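Local coordinates for hydrogenase expression/formation protein (hypb) (Archaeoglobus fulgidus, PDB 2WSM) that probably binds and hydrolyses GTP, and probably binds nickel and zinc, in the maturation of hydrogenase, at residues 43-48 with 193-198; 141-146 with 170-175; 190-193 with 198-201. One frame throughout, in Å; residues are numbered along the deposited sequence.

Interaction 1: residues 43-48 with 193-198; sequences KTLLIE and MDLKTG
The helix that follows the probable P-loop presents Leu45 and Leu46 to Leu195 and Met193, two residues of the chain between strand 189-192 and helix 201-212. Leu195 points its side chain at the helix: its CD1 lies 3.6 Å from CG of Leu45, and the two leucines slide past each other in opposite directions. Beside them, Leu46 and Met193 cross at about a right angle, with CD1 of Leu46 3.7 Å from SD of Met193. The methionine reaches it with CG anti to the backbone N (chi1 -178°) and a bend at chi3 that lets CE touch the same methyl. An unbranched thioether suits this buried spot, being long and flexible enough to fold against a leucine. In this P-loop GTPase fold, Lys43 and Thr44 of the same helix turn elsewhere, Lys43 to a salt bridge with Asp66 and Thr44 to Glu115, while Trp204 of helix 201-212 packs on both Leu46 and Met193. The loop holds its own shape through an Asx motif: OD1 of Asp194 takes the backbone N of Thr197 at 3.0 Å and also the Thr197 hydroxyl, the two arriving from opposite faces of the carboxylate. Its other oxygen, OD2, forms a salt bridge with NZ of Lys196 at 2.9 Å.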
loop_
_atom_site.group_PDB
_atom_site.type_symbol
_atom_site.label_atom_id
_atom_site.label_comp_id
_atom_site.label_asym_id
_atom_site.label_seq_id
_atom_site.Cartn_x
_atom_site.Cartn_y
_atom_site.Cartn_z
ATOM N N LYS A 43 5.008 7.997 -15.161
ATOM C CA LYS A 43 4.649 9.214 -14.438
ATOM C C LYS A 43 5.560 10.381 -14.797
ATOM O O LYS A 43 5.103 11.509 -14.980
ATOM C CB LYS A 43 4.699 8.969 -12.926
ATOM C CG LYS A 43 3.776 7.858 -12.436
ATOM C CD LYS A 43 3.986 7.557 -10.964
ATOM C CE LYS A 43 5.305 6.839 -10.737
ATOM N NZ LYS A 43 5.456 6.395 -9.336
ATOM N N THR A 44 6.856 10.105 -14.896
ATOM C CA THR A 44 7.838 11.147 -15.171
ATOM C C THR A 44 7.657 11.753 -16.559
ATOM O O THR A 44 7.682 12.975 -16.714
ATOM C CB THR A 44 9.274 10.608 -15.029
ATOM O OG1 THR A 44 9.478 10.159 -13.687
ATOM C CG2 THR A 44 10.304 11.684 -15.356
ATOM N N LEU A 45 7.483 10.901 -17.566
ATOM C CA LEU A 45 7.320 11.377 -18.935
ATOM C C LEU A 45 6.049 12.201 -19.077
ATOM O O LEU A 45 6.049 13.248 -19.729
ATOM C CB LEU A 45 7.315 10.218 -19.932
ATOM C CG LEU A 45 7.141 10.598 -21.407
ATOM C CD1 LEU A 45 8.214 11.578 -21.839
ATOM C CD2 LEU A 45 7.166 9.367 -22.302
ATOM N N LEU A 46 4.962 11.731 -18.469
ATOM C CA LEU A 46 3.716 12.490 -18.500
ATOM C C LEU A 46 3.910 13.883 -17.907
ATOM O O LEU A 46 3.370 14.865 -18.417
ATOM C CB LEU A 46 2.597 11.758 -17.761
ATOM C CG LEU A 46 1.255 12.498 -17.739
ATOM C CD1 LEU A 46 0.699 12.665 -19.152
ATOM C CD2 LEU A 46 0.254 11.782 -16.853
ATOM N N ILE A 47 4.693 13.967 -16.833
ATOM C CA ILE A 47 4.949 15.246 -16.182
ATOM C C ILE A 47 5.778 16.175 -17.077
ATOM O O ILE A 47 5.467 17.357 -17.219
ATOM C CB ILE A 47 5.634 15.056 -14.816
ATOM C CG1 ILE A 47 4.638 14.495 -13.798
ATOM C CG2 ILE A 47 6.217 16.382 -14.310
ATOM C CD1 ILE A 47 5.279 14.099 -12.456
ATOM N N GLU A 48 6.819 15.634 -17.694
ATOM C CA GLU A 48 7.626 16.416 -18.624
ATOM C C GLU A 48 6.773 16.902 -19.788
ATOM O O GLU A 48 6.707 18.100 -20.059
ATOM C CB GLU A 48 8.804 15.589 -19.139
ATOM C CG GLU A 48 9.721 15.087 -18.030
ATOM C CD GLU A 48 10.574 13.903 -18.451
ATOM O OE1 GLU A 48 10.166 13.181 -19.387
ATOM O OE2 GLU A 48 11.642 13.686 -17.833
ATOM N N MET A 193 -4.185 6.238 -22.962
ATOM C CA MET A 193 -3.121 7.149 -23.356
ATOM C C MET A 193 -1.937 6.454 -23.995
ATOM O O MET A 193 -1.538 5.365 -23.586
ATOM C CB MET A 193 -2.661 7.978 -22.151
ATOM C CG MET A 193 -1.570 9.007 -22.460
ATOM S SD MET A 193 -0.996 9.890 -20.987
ATOM C CE MET A 193 -2.368 10.998 -20.692
ATOM N N ASP A 194 -1.394 7.099 -25.020
ATOM C CA ASP A 194 -0.119 6.701 -25.596
ATOM C C ASP A 194 0.602 7.964 -26.047
ATOM O O ASP A 194 0.258 8.553 -27.069
ATOM C CB ASP A 194 -0.319 5.757 -26.775
ATOM C CG ASP A 194 0.986 5.200 -27.288
ATOM O OD1 ASP A 194 1.475 5.709 -28.313
ATOM O OD2 ASP A 194 1.531 4.265 -26.661
ATOM N N LEU A 195 1.589 8.389 -25.269
ATOM C CA LEU A 195 2.266 9.652 -25.542
ATOM C C LEU A 195 2.944 9.660 -26.918
ATOM O O LEU A 195 2.937 10.679 -27.614
ATOM C CB LEU A 195 3.250 10.002 -24.413
ATOM C CG LEU A 195 2.560 10.431 -23.108
ATOM C CD1 LEU A 195 3.559 10.777 -21.999
ATOM C CD2 LEU A 195 1.629 11.611 -23.366
ATOM N N LYS A 196 3.503 8.520 -27.315
ATOM C CA LYS A 196 4.134 8.391 -28.626
ATOM C C LYS A 196 3.194 8.842 -29.741
ATOM O O LYS A 196 3.555 9.674 -30.575
ATOM C CB LYS A 196 4.576 6.948 -28.879
ATOM C CG LYS A 196 5.652 6.438 -27.933
ATOM C CD LYS A 196 5.989 4.973 -28.214
ATOM C CE LYS A 196 4.773 4.054 -28.026
ATOM N NZ LYS A 196 4.364 3.897 -26.594
ATOM N N THR A 197 1.985 8.292 -29.745
ATOM C CA THR A 197 1.008 8.588 -30.785
ATOM C C THR A 197 0.133 9.788 -30.424
ATOM O O THR A 197 -0.713 10.209 -31.215
ATOM C CB THR A 197 0.107 7.369 -31.068
ATOM O OG1 THR A 197 -0.810 7.181 -29.983
ATOM C CG2 THR A 197 0.947 6.114 -31.236
ATOM N N GLY A 198 0.337 10.331 -29.225
ATOM C CA GLY A 198 -0.409 11.492 -28.771
ATOM C C GLY A 198 -1.804 11.174 -28.261
ATOM O O GLY A 198 -2.526 12.055 -27.799
#

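Interaction 2: residues 141-146 with 170-175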
loop_
_atom_site.group_PDB
_atom_site.type_symbol
_atom_site.label_atom_id
_atom_site.label_comp_id
_atom_site.label_asym_id
_atom_site.label_seq_id
_atom_site.Cartn_x
_atom_site.Cartn_y
_atom_site.Cartn_z
ATOM N N GLU A 141 1.922 -3.835 -17.694
ATOM C CA GLU A 141 1.863 -4.360 -16.330
ATOM C C GLU A 141 0.920 -5.559 -16.225
ATOM O O GLU A 141 0.860 -6.223 -15.192
ATOM C CB GLU A 141 1.437 -3.263 -15.350
ATOM C CG GLU A 141 2.470 -2.163 -15.177
ATOM C CD GLU A 141 1.935 -0.967 -14.408
ATOM O OE1 GLU A 141 1.490 -1.144 -13.253
ATOM O OE2 GLU A 141 1.969 0.151 -14.963
ATOM N N GLY A 142 0.196 -5.840 -17.300
ATOM C CA GLY A 142 -0.810 -6.886 -17.271
ATOM C C GLY A 142 -2.200 -6.296 -17.125
ATOM O O GLY A 142 -2.400 -5.351 -16.361
ATOM N N ASP A 143 -3.163 -6.851 -17.855
ATOM C CA ASP A 143 -4.522 -6.309 -17.857
ATOM C C ASP A 143 -5.377 -6.727 -16.657
ATOM O O ASP A 143 -6.560 -6.396 -16.590
ATOM C CB ASP A 143 -5.232 -6.622 -19.180
ATOM C CG ASP A 143 -5.223 -8.098 -19.511
ATOM O OD1 ASP A 143 -5.410 -8.912 -18.590
ATOM O OD2 ASP A 143 -5.036 -8.442 -20.697
ATOM N N ASP A 144 -4.776 -7.443 -15.712
ATOM C CA ASP A 144 -5.442 -7.766 -14.450
ATOM C C ASP A 144 -4.922 -6.899 -13.292
ATOM O O ASP A 144 -5.293 -7.101 -12.138
ATOM C CB ASP A 144 -5.242 -9.238 -14.104
ATOM C CG ASP A 144 -3.788 -9.579 -13.852
ATOM O OD1 ASP A 144 -2.902 -8.850 -14.357
ATOM O OD2 ASP A 144 -3.528 -10.574 -13.148
ATOM N N VAL A 145 -4.057 -5.943 -13.607
ATOM C CA VAL A 145 -3.472 -5.069 -12.593
ATOM C C VAL A 145 -4.517 -4.172 -11.915
ATOM O O VAL A 145 -4.411 -3.884 -10.733
ATOM C CB VAL A 145 -2.332 -4.209 -13.185
ATOM C CG1 VAL A 145 -2.869 -3.328 -14.294
ATOM C CG2 VAL A 145 -1.644 -3.375 -12.094
ATOM N N VAL A 146 -5.533 -3.741 -12.651
ATOM C CA VAL A 146 -6.584 -2.951 -12.031
ATOM C C VAL A 146 -7.368 -3.793 -11.028
ATOM O O VAL A 146 -7.572 -3.385 -9.888
ATOM C CB VAL A 146 -7.553 -2.339 -13.058
ATOM C CG1 VAL A 146 -8.713 -1.659 -12.340
ATOM C CG2 VAL A 146 -6.822 -1.351 -13.966
ATOM N N VAL A 170 1.793 -6.800 -26.426
ATOM C CA VAL A 170 2.102 -7.437 -25.149
ATOM C C VAL A 170 1.013 -8.399 -24.688
ATOM O O VAL A 170 1.155 -9.060 -23.656
ATOM C CB VAL A 170 2.378 -6.396 -24.045
ATOM C CG1 VAL A 170 3.568 -5.538 -24.428
ATOM C CG2 VAL A 170 1.142 -5.534 -23.796
ATOM N N GLY A 171 -0.072 -8.475 -25.448
ATOM C CA GLY A 171 -1.141 -9.415 -25.155
ATOM C C GLY A 171 -2.076 -8.899 -24.087
ATOM O O GLY A 171 -2.716 -9.674 -23.383
ATOM N N ALA A 172 -2.160 -7.579 -23.965
ATOM C CA ALA A 172 -2.990 -6.966 -22.936
ATOM C C ALA A 172 -4.307 -6.462 -23.506
ATOM O O ALA A 172 -4.366 -5.910 -24.608
ATOM C CB ALA A 172 -2.240 -5.842 -22.225
ATOM N N ASP A 173 -5.363 -6.667 -22.735
ATOM C CA ASP A 173 -6.710 -6.316 -23.140
ATOM C C ASP A 173 -7.096 -4.967 -22.546
ATOM O O ASP A 173 -7.431 -4.872 -21.365
ATOM C CB ASP A 173 -7.668 -7.394 -22.640
ATOM C CG ASP A 173 -8.919 -7.479 -23.460
ATOM O OD1 ASP A 173 -9.697 -6.499 -23.459
ATOM O OD2 ASP A 173 -9.122 -8.534 -24.101
ATOM N N VAL A 174 -7.056 -3.928 -23.366
ATOM C CA VAL A 174 -7.274 -2.574 -22.876
ATOM C C VAL A 174 -8.704 -2.356 -22.395
ATOM O O VAL A 174 -8.936 -1.689 -21.382
ATOM C CB VAL A 174 -6.915 -1.518 -23.946
ATOM C CG1 VAL A 174 -7.280 -0.121 -23.471
ATOM C CG2 VAL A 174 -5.443 -1.593 -24.275
ATOM N N GLU A 175 -9.662 -2.918 -23.122
ATOM C CA GLU A 175 -11.070 -2.712 -22.801
ATOM C C GLU A 175 -11.477 -3.402 -21.503
ATOM O O GLU A 175 -12.443 -3.007 -20.859
ATOM C CB GLU A 175 -11.957 -3.138 -23.977
ATOM C CG GLU A 175 -11.856 -2.177 -25.159
ATOM C CD GLU A 175 -12.103 -0.728 -24.744
ATOM O OE1 GLU A 175 -13.179 -0.455 -24.163
ATOM O OE2 GLU A 175 -11.226 0.135 -24.989
#
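Asp143, in the loop between strand 132-138 and helix 145-148, reaches across to the backbone of Ala172 and Asp173 at the start of helix 174-184, and also touches Lys176 and Met177 there. Its CB already meets that chain, 3.6 Å from the backbone N of Asp173 and as near to its carbonyl O. Next out, CG sits 3.5 Å from that N, and at the tip OD2 closes to 2.7 Å from Asp173 N in the one hydrogen bond between the segments. The bond is moderately straight, 155° at the hydrogen, and uses the anti side of OD2, with the donor slightly out of the carboxylate plane. A chi1 of 54°, which sets CG between the backbone N and the carbonyl carbon, keeps this short side chain pressed to its neighbour. OD2 also rests 3.4 Å from CA of Ala172, whose CB methyl, 4.1 Å from the same oxygen, is small enough not to block it. The two carboxylate planes stand 70° apart; Asp173 is the N-cap of helix 174-184, its OD1 accepting from the backbone N of Lys176. A type I turn from Gly142 to Val145 shapes the loop around Asp143, and Gly171 ends the preceding helix in a Schellman motif, where positive phi favours glycine. With an alanine here instead of Asp143, the amide of Asp173 would probably lose its mate from the facing loop, leaving the start of helix 174-184 less firmly tied. A charged acceptor thus grips a backbone N-H beside a helix N-terminus, and the helix dipole is likely to ease the closeness of two acids: OD2 of Asp143 and OD2 of Asp173 stand 5.3 Å apart.

Interaction 3: residues 190-193 with 198-201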
loop_
_atom_site.group_PDB
_atom_site.type_symbol
_atom_site.label_atom_id
_atom_site.label_comp_id
_atom_site.label_asym_id
_atom_site.label_seq_id
_atom_site.Cartn_x
_atom_site.Cartn_y
_atom_site.Cartn_z
ATOM N N ILE A 190 -11.539 8.331 -17.041
ATOM C CA ILE A 190 -10.592 7.327 -17.497
ATOM C C ILE A 190 -10.046 7.732 -18.856
ATOM O O ILE A 190 -10.801 8.009 -19.783
ATOM C CB ILE A 190 -11.245 5.927 -17.591
ATOM C CG1 ILE A 190 -11.754 5.487 -16.217
ATOM C CG2 ILE A 190 -10.261 4.915 -18.123
ATOM C CD1 ILE A 190 -12.389 4.108 -16.205
ATOM N N ILE A 191 -8.728 7.775 -18.971
ATOM C CA ILE A 191 -8.108 8.149 -20.228
ATOM C C ILE A 191 -7.233 7.020 -20.738
ATOM O O ILE A 191 -6.429 6.468 -19.997
ATOM C CB ILE A 191 -7.257 9.423 -20.070
ATOM C CG1 ILE A 191 -8.139 10.606 -19.665
ATOM C CG2 ILE A 191 -6.513 9.722 -21.357
ATOM C CD1 ILE A 191 -7.365 11.840 -19.220
ATOM N N GLU A 192 -7.404 6.667 -22.003
ATOM C CA GLU A 192 -6.526 5.708 -22.647
ATOM C C GLU A 192 -5.430 6.491 -23.340
ATOM O O GLU A 192 -5.702 7.321 -24.206
ATOM C CB GLU A 192 -7.300 4.875 -23.661
ATOM C CG GLU A 192 -8.519 4.178 -23.085
ATOM C CD GLU A 192 -9.409 3.623 -24.175
ATOM O OE1 GLU A 192 -8.901 2.860 -25.029
ATOM O OE2 GLU A 192 -10.612 3.966 -24.185
ATOM N N MET A 193 -4.185 6.238 -22.962
ATOM C CA MET A 193 -3.121 7.149 -23.356
ATOM C C MET A 193 -1.937 6.454 -23.995
ATOM O O MET A 193 -1.538 5.365 -23.586
ATOM C CB MET A 193 -2.661 7.978 -22.151
ATOM C CG MET A 193 -1.570 9.007 -22.460
ATOM S SD MET A 193 -0.996 9.890 -20.987
ATOM C CE MET A 193 -2.368 10.998 -20.692
ATOM N N GLY A 198 0.337 10.331 -29.225
ATOM C CA GLY A 198 -0.409 11.492 -28.771
ATOM C C GLY A 198 -1.804 11.174 -28.261
ATOM O O GLY A 198 -2.526 12.055 -27.799
ATOM N N LYS A 199 -2.188 9.907 -28.348
ATOM C CA LYS A 199 -3.519 9.481 -27.933
ATOM C C LYS A 199 -3.787 9.825 -26.459
ATOM O O LYS A 199 -2.992 9.491 -25.581
ATOM C CB LYS A 199 -3.668 7.976 -28.174
ATOM C CG LYS A 199 -5.082 7.444 -28.050
ATOM C CD LYS A 199 -5.134 5.964 -28.433
ATOM C CE LYS A 199 -6.525 5.382 -28.216
ATOM N NZ LYS A 199 -6.542 3.900 -28.403
ATOM N N GLY A 200 -4.898 10.514 -26.206
ATOM C CA GLY A 200 -5.337 10.813 -24.858
ATOM C C GLY A 200 -4.724 12.053 -24.231
ATOM O O GLY A 200 -5.200 12.527 -23.193
ATOM N N PHE A 201 -3.681 12.588 -24.861
ATOM C CA PHE A 201 -2.914 13.680 -24.269
ATOM C C PHE A 201 -3.731 14.955 -24.111
ATOM O O PHE A 201 -3.729 15.580 -23.047
ATOM C CB PHE A 201 -1.637 13.959 -25.068
ATOM C CG PHE A 201 -0.700 14.924 -24.391
ATOM C CD1 PHE A 201 -0.045 14.571 -23.215
ATOM C CD2 PHE A 201 -0.481 16.186 -24.919
ATOM C CE1 PHE A 201 0.815 15.459 -22.585
ATOM C CE2 PHE A 201 0.384 17.082 -24.294
ATOM C CZ PHE A 201 1.034 16.716 -23.125
HETATM O O HOH W 1 -6.976 1.956 -26.313
#
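Ile191 sets its CG2 methyl beside Gly200, 3.6 Å from the carbonyl O of that glycine and close to its CA. The methyl is the branch anti to the backbone N, while CG1 lies on the other side of the side chain, beside that N; a beta-branched residue fits the last strand of the parallel sheet, where Ile191 is also bonded through its backbone to strand 158-162. The returning chain comes so close that its contacts are largely with main chain. CA of Gly200 meets the carbonyl O of Glu192 at 3.6 Å, and CA of Met193 approaches the O of Lys199 at 3.2 Å, both as CA-H...O contacts. The same Lys199 oxygen lies 3.5 Å from CG of Met193. Glycine suits position 200: a CB would run into the Glu192 carbonyl and the Ile191 methyl, and the positive phi favours glycine as well. Gly200 stands at the N-cap position of helix 201-212, and the backbone N of Phe201 bonds back to the O of Gly198, tightening the turn. Phe201, whose CB points away from the strand, makes a cation-pi contact with Arg49. On the outer side, Lys199 starts with CG anti to its N (chi1 -168°) and stays extended, carrying NZ to 4.2 Å from OE1 of Glu192, beyond salt-bridge range. A water spans the gap: it accepts from Lys199 NZ at 2.9 Å and donates to OE1 of Glu192. The pairing is therefore solvent-mediated, and since Glu175 also stands close to Glu192, the lysine is likely to offset part of the negative charge gathered at this edge.

In the fold
Interactions 1 and 3 form one continuous region, their centres 9 Å apart and sharing Met193 and Gly198. The loop 193-198 is joined to its own exit by a probable hydrogen bond from Asp194 N to Lys199 O (2.9 Å), and CD2 of Leu195 packs on CD1 of Phe201 at 3.4 Å. Interaction 2 lies farther out, its centre 18 Å from that of interaction 1, nearest atoms about 7 Å apart. It does meet interaction 3 where helix 174-184 leads to strand 189-192: CG1 of Val174 lies 3.7 Å from OE1 of Glu192. Of the three, interaction 1 alone borders the probable nucleotide-binding P-loop: Lys43 and Thr44 belong to its helical segment but do not touch 193-198.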